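Local coordinates for ulvan Lyase-PL25 (Pseudoalteromonas sp. PLSV, PDB 5UAM), which depolymerises ulvan, the sulfated cell-wall polysaccharide of green seaweeds, as a beta-propeller polysaccharide lyase of family 25, at residues Ala223-Gly228 against Ile233-Asp238; Ile52-Tyr57 against Tyr147-Trp152; Ile84-Arg89 against Ala137-Val142. All coordinates share one frame; numbering follows the deposited sequence.

Contact 1 of 3, residues Ala223-Gly228 against Ile233-Asp238; sequences AWAGKG and IIVSYD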
# COMPACT_ATOMS: atom_id res chain seq x y z
N ALA A 223 -3.31 5.83 -6.16
CA ALA A 223 -4.15 4.68 -6.44
C ALA A 223 -3.72 3.48 -5.60
O ALA A 223 -2.57 3.36 -5.19
CB ALA A 223 -4.07 4.29 -7.93
N TRP A 224 -4.69 2.60 -5.35
CA TRP A 224 -4.47 1.31 -4.71
C TRP A 224 -5.17 0.26 -5.57
O TRP A 224 -6.40 0.31 -5.76
CB TRP A 224 -5.04 1.30 -3.30
CG TRP A 224 -4.59 0.17 -2.41
CD1 TRP A 224 -3.56 0.21 -1.51
CD2 TRP A 224 -5.14 -1.15 -2.33
NE1 TRP A 224 -3.46 -0.99 -0.86
CE2 TRP A 224 -4.42 -1.84 -1.35
CE3 TRP A 224 -6.20 -1.81 -2.98
CZ2 TRP A 224 -4.70 -3.16 -1.01
CZ3 TRP A 224 -6.46 -3.12 -2.63
CH2 TRP A 224 -5.73 -3.77 -1.68
N ALA A 225 -4.38 -0.66 -6.10
CA ALA A 225 -4.87 -1.72 -6.96
C ALA A 225 -4.80 -3.05 -6.24
O ALA A 225 -3.79 -3.38 -5.61
CB ALA A 225 -4.02 -1.81 -8.23
N GLY A 226 -5.86 -3.85 -6.36
CA GLY A 226 -5.89 -5.17 -5.76
C GLY A 226 -6.71 -6.12 -6.61
O GLY A 226 -7.34 -5.73 -7.59
N LYS A 227 -6.70 -7.39 -6.21
CA LYS A 227 -7.50 -8.39 -6.90
C LYS A 227 -8.98 -8.12 -6.71
O LYS A 227 -9.44 -7.71 -5.64
CB LYS A 227 -7.20 -9.76 -6.33
CG LYS A 227 -6.04 -10.42 -6.99
CD LYS A 227 -6.47 -11.05 -8.30
CE LYS A 227 -5.44 -12.06 -8.76
NZ LYS A 227 -5.31 -13.21 -7.82
N GLY A 228 -9.73 -8.34 -7.78
CA GLY A 228 -11.16 -8.43 -7.73
C GLY A 228 -11.58 -9.88 -7.77
O GLY A 228 -10.94 -10.75 -7.17
N ILE A 233 -9.01 -6.85 -11.81
CA ILE A 233 -8.27 -6.07 -10.83
C ILE A 233 -9.11 -4.85 -10.52
O ILE A 233 -9.73 -4.27 -11.42
CB ILE A 233 -6.89 -5.70 -11.39
CG1 ILE A 233 -6.00 -6.95 -11.42
CG2 ILE A 233 -6.25 -4.52 -10.62
CD1 ILE A 233 -4.68 -6.75 -12.17
N ILE A 234 -9.17 -4.45 -9.26
CA ILE A 234 -9.97 -3.30 -8.84
C ILE A 234 -9.03 -2.23 -8.32
O ILE A 234 -7.95 -2.52 -7.79
CB ILE A 234 -11.05 -3.68 -7.80
CG1 ILE A 234 -10.44 -4.28 -6.54
CG2 ILE A 234 -12.08 -4.61 -8.45
CD1 ILE A 234 -11.46 -4.46 -5.42
N VAL A 235 -9.41 -0.97 -8.53
CA VAL A 235 -8.53 0.16 -8.22
C VAL A 235 -9.36 1.26 -7.56
O VAL A 235 -10.33 1.75 -8.15
CB VAL A 235 -7.83 0.70 -9.47
CG1 VAL A 235 -6.83 1.80 -9.09
CG2 VAL A 235 -7.14 -0.44 -10.24
N SER A 236 -8.95 1.68 -6.35
CA SER A 236 -9.51 2.86 -5.72
C SER A 236 -8.45 3.95 -5.71
O SER A 236 -7.25 3.67 -5.66
CB SER A 236 -10.01 2.58 -4.30
OG SER A 236 -8.96 2.08 -3.50
N TYR A 237 -8.89 5.19 -5.80
CA TYR A 237 -7.90 6.25 -5.93
C TYR A 237 -8.48 7.56 -5.43
O TYR A 237 -9.68 7.77 -5.45
CB TYR A 237 -7.41 6.40 -7.37
CG TYR A 237 -8.43 6.45 -8.50
CD1 TYR A 237 -9.05 5.28 -8.96
CD2 TYR A 237 -8.68 7.63 -9.17
CE1 TYR A 237 -9.91 5.32 -10.03
CE2 TYR A 237 -9.54 7.67 -10.24
CZ TYR A 237 -10.15 6.51 -10.68
OH TYR A 237 -10.99 6.56 -11.77
N ASP A 238 -7.59 8.43 -4.94
CA ASP A 238 -7.97 9.82 -4.64
C ASP A 238 -7.19 10.77 -5.54
O ASP A 238 -6.22 10.40 -6.21
CB ASP A 238 -7.89 10.19 -3.14
CG ASP A 238 -6.47 10.15 -2.54
OD1 ASP A 238 -5.59 9.42 -3.00
OD2 ASP A 238 -6.26 10.87 -1.52
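Trp-224 and Ser-236 form one hydrogen-bonded pair of an antiparallel beta hairpin, and Gly-226 and Ile-234 form the next. Four bonds define the register: Trp-224 N reaches Ser-236 O at 2.8 Å, Ser-236 N returns to Trp-224 O at 3.0 Å, and the Gly-226/Ile-234 pair repeats the exchange. All four N-H...O angles are at least 153°, and the segment axes run at 167° with a closest approach of 4.6 Å. CA-H...O contacts lie between these bonds, such as Val-235 CA to Trp-224 O at 3.3 Å.

On the face carrying Ala-223, Ala-225, Val-235 and Tyr-237, the branches of Val-235 divide their work. With CG1 anti to the backbone N (chi1 -175°), CG1 rests 3.9 Å from Ala-223 CB, while CG2 meets Ala-225 CB at 4.0 Å. On the other face the Trp-224 indole leans forward along its own strand, over Gly-226, bringing CZ3 to 3.8 Å from Gly-226 CA; a beta carbon there would collide with the ring. Ile-234 sets CG2 against Gly-228 CA, also at 4.0 Å, where the strand gives way to the turn.

Further out, Trp-224 NE1 donates to Ile-40 O and the indole stacks on His-43. Gln-166 grips the outer edge of 223-228, accepting from Ala-225 N and donating to Ala-223 O, while strand 258-267 pairs with the far edge of 233-238. Tyr-222, which probably binds substrate, immediately precedes the first segment, and strand 232-243 runs on to the zinc ligands His-240 and Cys-242.

Two alanines and a valine thus share a face with Tyr-237 in a buried hairpin. Its two hydrogen-bonded pairs satisfy each other inward, and Gln-166 and strand 258-267 meet outward-facing backbone groups, so the register is fixed from both sides.

Contact 2 of 3, residues Ile52-Tyr57 against Tyr147-Trp152; sequences ITYVSY and YDISQW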
# COMPACT_ATOMS: atom_id res chain seq x y z
N ILE A 52 3.71 -21.47 4.71
CA ILE A 52 4.79 -20.54 5.01
C ILE A 52 4.26 -19.14 4.80
O ILE A 52 3.64 -18.85 3.76
CB ILE A 52 6.00 -20.76 4.08
CG1 ILE A 52 6.42 -22.24 4.03
CG2 ILE A 52 7.13 -19.82 4.48
CD1 ILE A 52 6.95 -22.78 5.30
N THR A 53 4.50 -18.25 5.75
CA THR A 53 4.20 -16.83 5.58
C THR A 53 5.51 -16.08 5.34
O THR A 53 6.41 -16.11 6.18
CB THR A 53 3.43 -16.23 6.76
OG1 THR A 53 2.21 -16.94 6.93
CG2 THR A 53 3.08 -14.77 6.50
N TYR A 54 5.61 -15.45 4.17
CA TYR A 54 6.73 -14.62 3.79
C TYR A 54 6.40 -13.18 4.12
O TYR A 54 5.29 -12.73 3.85
CB TYR A 54 7.00 -14.76 2.29
CG TYR A 54 7.26 -16.19 1.87
CD1 TYR A 54 6.21 -17.01 1.48
CD2 TYR A 54 8.54 -16.73 1.90
CE1 TYR A 54 6.43 -18.33 1.10
CE2 TYR A 54 8.77 -18.05 1.53
CZ TYR A 54 7.71 -18.84 1.14
OH TYR A 54 7.91 -20.15 0.78
N VAL A 55 7.37 -12.46 4.68
CA VAL A 55 7.15 -11.09 5.13
C VAL A 55 8.31 -10.22 4.68
O VAL A 55 9.46 -10.66 4.68
CB VAL A 55 6.97 -11.03 6.66
CG1 VAL A 55 5.75 -11.88 7.08
CG2 VAL A 55 8.23 -11.51 7.39
N SER A 56 8.00 -8.98 4.29
CA SER A 56 9.03 -8.03 3.87
C SER A 56 8.76 -6.65 4.45
O SER A 56 7.62 -6.24 4.67
CB SER A 56 9.17 -7.96 2.36
OG SER A 56 8.07 -7.31 1.75
N TYR A 57 9.85 -5.92 4.69
CA TYR A 57 9.78 -4.61 5.32
C TYR A 57 11.07 -3.86 5.00
O TYR A 57 12.04 -4.43 4.50
CB TYR A 57 9.57 -4.72 6.86
CG TYR A 57 10.75 -5.38 7.52
CD1 TYR A 57 10.90 -6.77 7.50
CD2 TYR A 57 11.76 -4.63 8.10
CE1 TYR A 57 12.03 -7.37 8.03
CE2 TYR A 57 12.90 -5.22 8.65
CZ TYR A 57 13.02 -6.60 8.61
OH TYR A 57 14.14 -7.20 9.15
N TYR A 147 11.41 -20.52 -3.67
CA TYR A 147 11.04 -20.70 -2.26
C TYR A 147 12.20 -20.54 -1.29
O TYR A 147 12.13 -21.02 -0.16
CB TYR A 147 10.30 -22.03 -2.05
CG TYR A 147 9.05 -22.05 -2.88
CD1 TYR A 147 8.02 -21.18 -2.58
CD2 TYR A 147 8.92 -22.89 -3.98
CE1 TYR A 147 6.88 -21.13 -3.34
CE2 TYR A 147 7.76 -22.85 -4.76
CZ TYR A 147 6.76 -21.95 -4.43
OH TYR A 147 5.59 -21.87 -5.15
N ASP A 148 13.26 -19.86 -1.71
CA ASP A 148 14.47 -19.71 -0.91
C ASP A 148 14.71 -18.21 -0.77
O ASP A 148 15.05 -17.54 -1.75
CB ASP A 148 15.65 -20.39 -1.60
CG ASP A 148 16.94 -20.31 -0.82
OD1 ASP A 148 17.05 -19.46 0.08
OD2 ASP A 148 17.88 -21.09 -1.11
N ILE A 149 14.53 -17.68 0.44
CA ILE A 149 14.63 -16.24 0.66
C ILE A 149 16.03 -15.78 1.02
O ILE A 149 16.21 -14.60 1.36
CB ILE A 149 13.66 -15.76 1.74
CG1 ILE A 149 13.93 -16.43 3.08
CG2 ILE A 149 12.22 -15.96 1.26
CD1 ILE A 149 13.28 -15.65 4.24
N SER A 150 17.03 -16.67 0.95
CA SER A 150 18.36 -16.33 1.46
C SER A 150 19.28 -15.70 0.43
O SER A 150 20.30 -15.10 0.82
CB SER A 150 19.04 -17.57 2.06
OG SER A 150 19.38 -18.53 1.07
N GLN A 151 19.01 -15.82 -0.87
CA GLN A 151 19.92 -15.33 -1.90
C GLN A 151 19.14 -14.68 -3.02
O GLN A 151 18.10 -15.20 -3.44
CB GLN A 151 20.78 -16.47 -2.49
CG GLN A 151 21.61 -17.24 -1.51
CD GLN A 151 22.35 -18.38 -2.21
OE1 GLN A 151 22.67 -18.30 -3.40
NE2 GLN A 151 22.59 -19.47 -1.49
N TRP A 152 19.65 -13.55 -3.51
CA TRP A 152 18.92 -12.65 -4.40
C TRP A 152 19.78 -12.22 -5.57
O TRP A 152 21.01 -12.15 -5.49
CB TRP A 152 18.48 -11.41 -3.59
CG TRP A 152 17.53 -11.85 -2.54
CD1 TRP A 152 17.84 -12.35 -1.30
CD2 TRP A 152 16.12 -11.95 -2.68
NE1 TRP A 152 16.68 -12.73 -0.65
CE2 TRP A 152 15.62 -12.50 -1.48
CE3 TRP A 152 15.23 -11.60 -3.68
CZ2 TRP A 152 14.26 -12.74 -1.30
CZ3 TRP A 152 13.88 -11.82 -3.49
CH2 TRP A 152 13.41 -12.39 -2.30
O HOH W 1 10.26 -21.15 1.66
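Tyr-54 alone carries the first segment's side of this contact, meeting Tyr-147 with its hydroxyl and Ile-149 with a ring edge. The setting is the interface of two four-stranded antiparallel sheets in the beta-propeller: strand 52-58 belongs to one, and 147-152 is the loop joining strands 139-143 and 152-154 of the next.

Along the strand, Ile-52 acts within its own segment, its CG2 standing 3.5 Å above the Tyr-54 ring plane, offset toward the rim. Thr-53 OG1 bonds with His-71 and His-48. At Tyr-54, CG lies anti to the carbonyl carbon (chi1 -57°), a setting that carries the ring to Ile-149 and Tyr-147. Its CD2 edge meets Ile-149 CG2 at 3.8 Å, near the ring plane. The hydroxyl arrives at the edge of the Tyr-147 ring, with OH 3.5 Å from CD1, and the two tyrosine side chains cross at about a right angle. One water links the same OH, at 2.7 Å, to Tyr-147 O, at 2.6 Å, and donates to that carbonyl. Met-104, Ile-106 and Ile-112 also touch Tyr-54, widening the apolar seam between the sheets. A leucine in place of Tyr-54 would probably leave this water without its hydroxyl partner and open a gap beside Ile-149 CG2. Beyond it, Ser-56 OG bonds to Ala-45 O beside its own sheet, and Tyr-57 OH to Asn-32 OD1 of another sheet.

The loop fixes its own shape. Asp-148 OD1 accepts from Ser-150 N at 2.9 Å, an Asx turn, and from Ser-150 OG at 2.7 Å. Next to it, Trp-152 NE1 donates to Ile-149 O at 2.8 Å, approaching from above the carbonyl plane, 62° out of it.

Contact 3 of 3, residues Ile84-Arg89 against Ala137-Val142; sequences ISELGR and ANKHAV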
# COMPACT_ATOMS: atom_id res chain seq x y z
N ILE A 84 19.63 -3.45 -2.76
CA ILE A 84 20.35 -2.27 -2.31
C ILE A 84 19.62 -1.05 -2.86
O ILE A 84 19.62 -0.81 -4.07
CB ILE A 84 21.82 -2.29 -2.74
CG1 ILE A 84 22.53 -3.50 -2.10
CG2 ILE A 84 22.51 -0.97 -2.37
CD1 ILE A 84 23.95 -3.69 -2.56
N SER A 85 19.02 -0.27 -1.97
CA SER A 85 18.25 0.90 -2.35
C SER A 85 19.09 2.16 -2.41
O SER A 85 19.85 2.48 -1.49
CB SER A 85 17.13 1.14 -1.33
OG SER A 85 16.44 2.34 -1.67
N GLU A 86 18.89 2.95 -3.47
CA GLU A 86 19.51 4.27 -3.54
C GLU A 86 18.98 5.20 -2.46
O GLU A 86 19.65 6.18 -2.11
CB GLU A 86 19.27 4.89 -4.93
CG GLU A 86 19.90 4.12 -6.05
CD GLU A 86 19.57 4.65 -7.42
OE1 GLU A 86 18.71 5.55 -7.55
OE2 GLU A 86 20.19 4.19 -8.39
N LEU A 87 17.76 4.96 -1.98
CA LEU A 87 17.15 5.90 -1.06
C LEU A 87 17.86 5.96 0.28
O LEU A 87 17.76 6.99 0.95
CB LEU A 87 15.68 5.56 -0.87
CG LEU A 87 14.81 5.72 -2.12
CD1 LEU A 87 13.42 5.23 -1.80
CD2 LEU A 87 14.80 7.17 -2.61
N GLY A 88 18.57 4.92 0.66
CA GLY A 88 19.32 4.97 1.92
C GLY A 88 20.72 5.50 1.81
O GLY A 88 21.46 5.50 2.81
N ARG A 89 21.12 5.99 0.64
CA ARG A 89 22.49 6.37 0.36
C ARG A 89 22.54 7.76 -0.26
O ARG A 89 23.44 8.09 -1.04
CB ARG A 89 23.16 5.30 -0.51
CG ARG A 89 23.25 3.98 0.25
CD ARG A 89 23.55 2.78 -0.62
NE ARG A 89 23.70 1.59 0.22
CZ ARG A 89 22.69 0.86 0.69
NH1 ARG A 89 21.43 1.17 0.41
NH2 ARG A 89 22.95 -0.19 1.46
N ALA A 137 15.93 5.19 -8.08
CA ALA A 137 15.46 4.33 -9.15
C ALA A 137 14.68 3.16 -8.59
O ALA A 137 15.15 2.46 -7.67
CB ALA A 137 16.66 3.81 -9.94
N ASN A 138 13.53 2.91 -9.17
CA ASN A 138 12.71 1.76 -8.81
C ASN A 138 13.38 0.48 -9.30
O ASN A 138 13.87 0.40 -10.43
CB ASN A 138 11.31 1.92 -9.40
CG ASN A 138 10.23 1.26 -8.55
OD1 ASN A 138 10.31 1.19 -7.32
ND2 ASN A 138 9.17 0.81 -9.23
N LYS A 139 13.36 -0.55 -8.46
CA LYS A 139 14.19 -1.74 -8.63
C LYS A 139 13.38 -3.00 -8.43
O LYS A 139 12.28 -3.01 -7.87
CB LYS A 139 15.37 -1.73 -7.66
CG LYS A 139 16.41 -0.69 -7.99
CD LYS A 139 17.42 -0.51 -6.86
CE LYS A 139 18.49 0.49 -7.23
NZ LYS A 139 19.42 -0.07 -8.26
N HIS A 140 13.96 -4.11 -8.90
CA HIS A 140 13.27 -5.40 -8.90
C HIS A 140 14.33 -6.46 -8.66
O HIS A 140 15.26 -6.61 -9.46
CB HIS A 140 12.59 -5.61 -10.25
CG HIS A 140 11.96 -6.95 -10.45
ND1 HIS A 140 11.62 -7.41 -11.71
CD2 HIS A 140 11.60 -7.92 -9.58
CE1 HIS A 140 11.08 -8.61 -11.60
NE2 HIS A 140 11.06 -8.94 -10.32
N ALA A 141 14.21 -7.18 -7.55
CA ALA A 141 15.07 -8.29 -7.21
C ALA A 141 14.28 -9.58 -7.25
O ALA A 141 13.06 -9.60 -7.05
CB ALA A 141 15.68 -8.10 -5.82
N VAL A 142 14.98 -10.69 -7.47
CA VAL A 142 14.31 -11.99 -7.50
C VAL A 142 15.18 -13.00 -6.75
O VAL A 142 16.41 -12.94 -6.78
CB VAL A 142 14.02 -12.45 -8.94
CG1 VAL A 142 15.29 -12.74 -9.69
CG2 VAL A 142 13.09 -13.67 -8.94
O HOH W 2 16.69 2.72 -5.34
O HOH W 3 21.52 1.92 -8.15
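Glu-86 reaches across to Ala-137 with its carboxylate and receives the backbone N-H on OE1, N to OE1 2.9 Å. The bond is nearly straight at hydrogen (167°), but the donor stands above the carboxylate plane, 53° out of it. OE1 also accepts from Gln-122 NE2. OE2 is served differently: it lies 4.3 Å from Lys-139 NZ, too far for a salt bridge, and a water closes the difference, donating to OE2 at 2.6 Å and accepting from NZ at 2.9 Å. The bend at the end of the lysine (chi4 -72°) turns NZ to this water. A second water accepts from Glu-86 N and donates to Ala-137 O. Nearer the backbone, Lys-139 CD packs against Ile-84 O at 3.6 Å.

Within 84-89, Ser-85 OG accepts from Leu-87 N, an ST turn. Ser-85 O takes Arg-89 NH1, which also forms a salt bridge with Asp-63.

The contact thus pins the loop between strands 75-81 and 103-106, a connection from one propeller sheet to the next, against the start of strand 139-143, which is flanked by strands 112-116 and 152-154.

How the contacts relate
From the N terminus, strand 52-58 opens contact 2, which closes only at 147-152, some ninety residues later. Contact 3 is nested inside that loop: 84-89 leaves the sheet containing 52-58, and 137-142 leads into the third strand of the following sheet, 139-143, so both contacts tie the same two propeller sheets together at different places. Their centres are about 17 Å apart, yet they touch, Trp-152 CE3 lying 3.4 Å from Val-142 C. Contact 1 comes afterwards in series and closes a short hairpin loop between adjacent strands 217-227 and 232-243. Its centre is about 25 Å from that of contact 2 and about 24 Å from that of contact 3, without touching either.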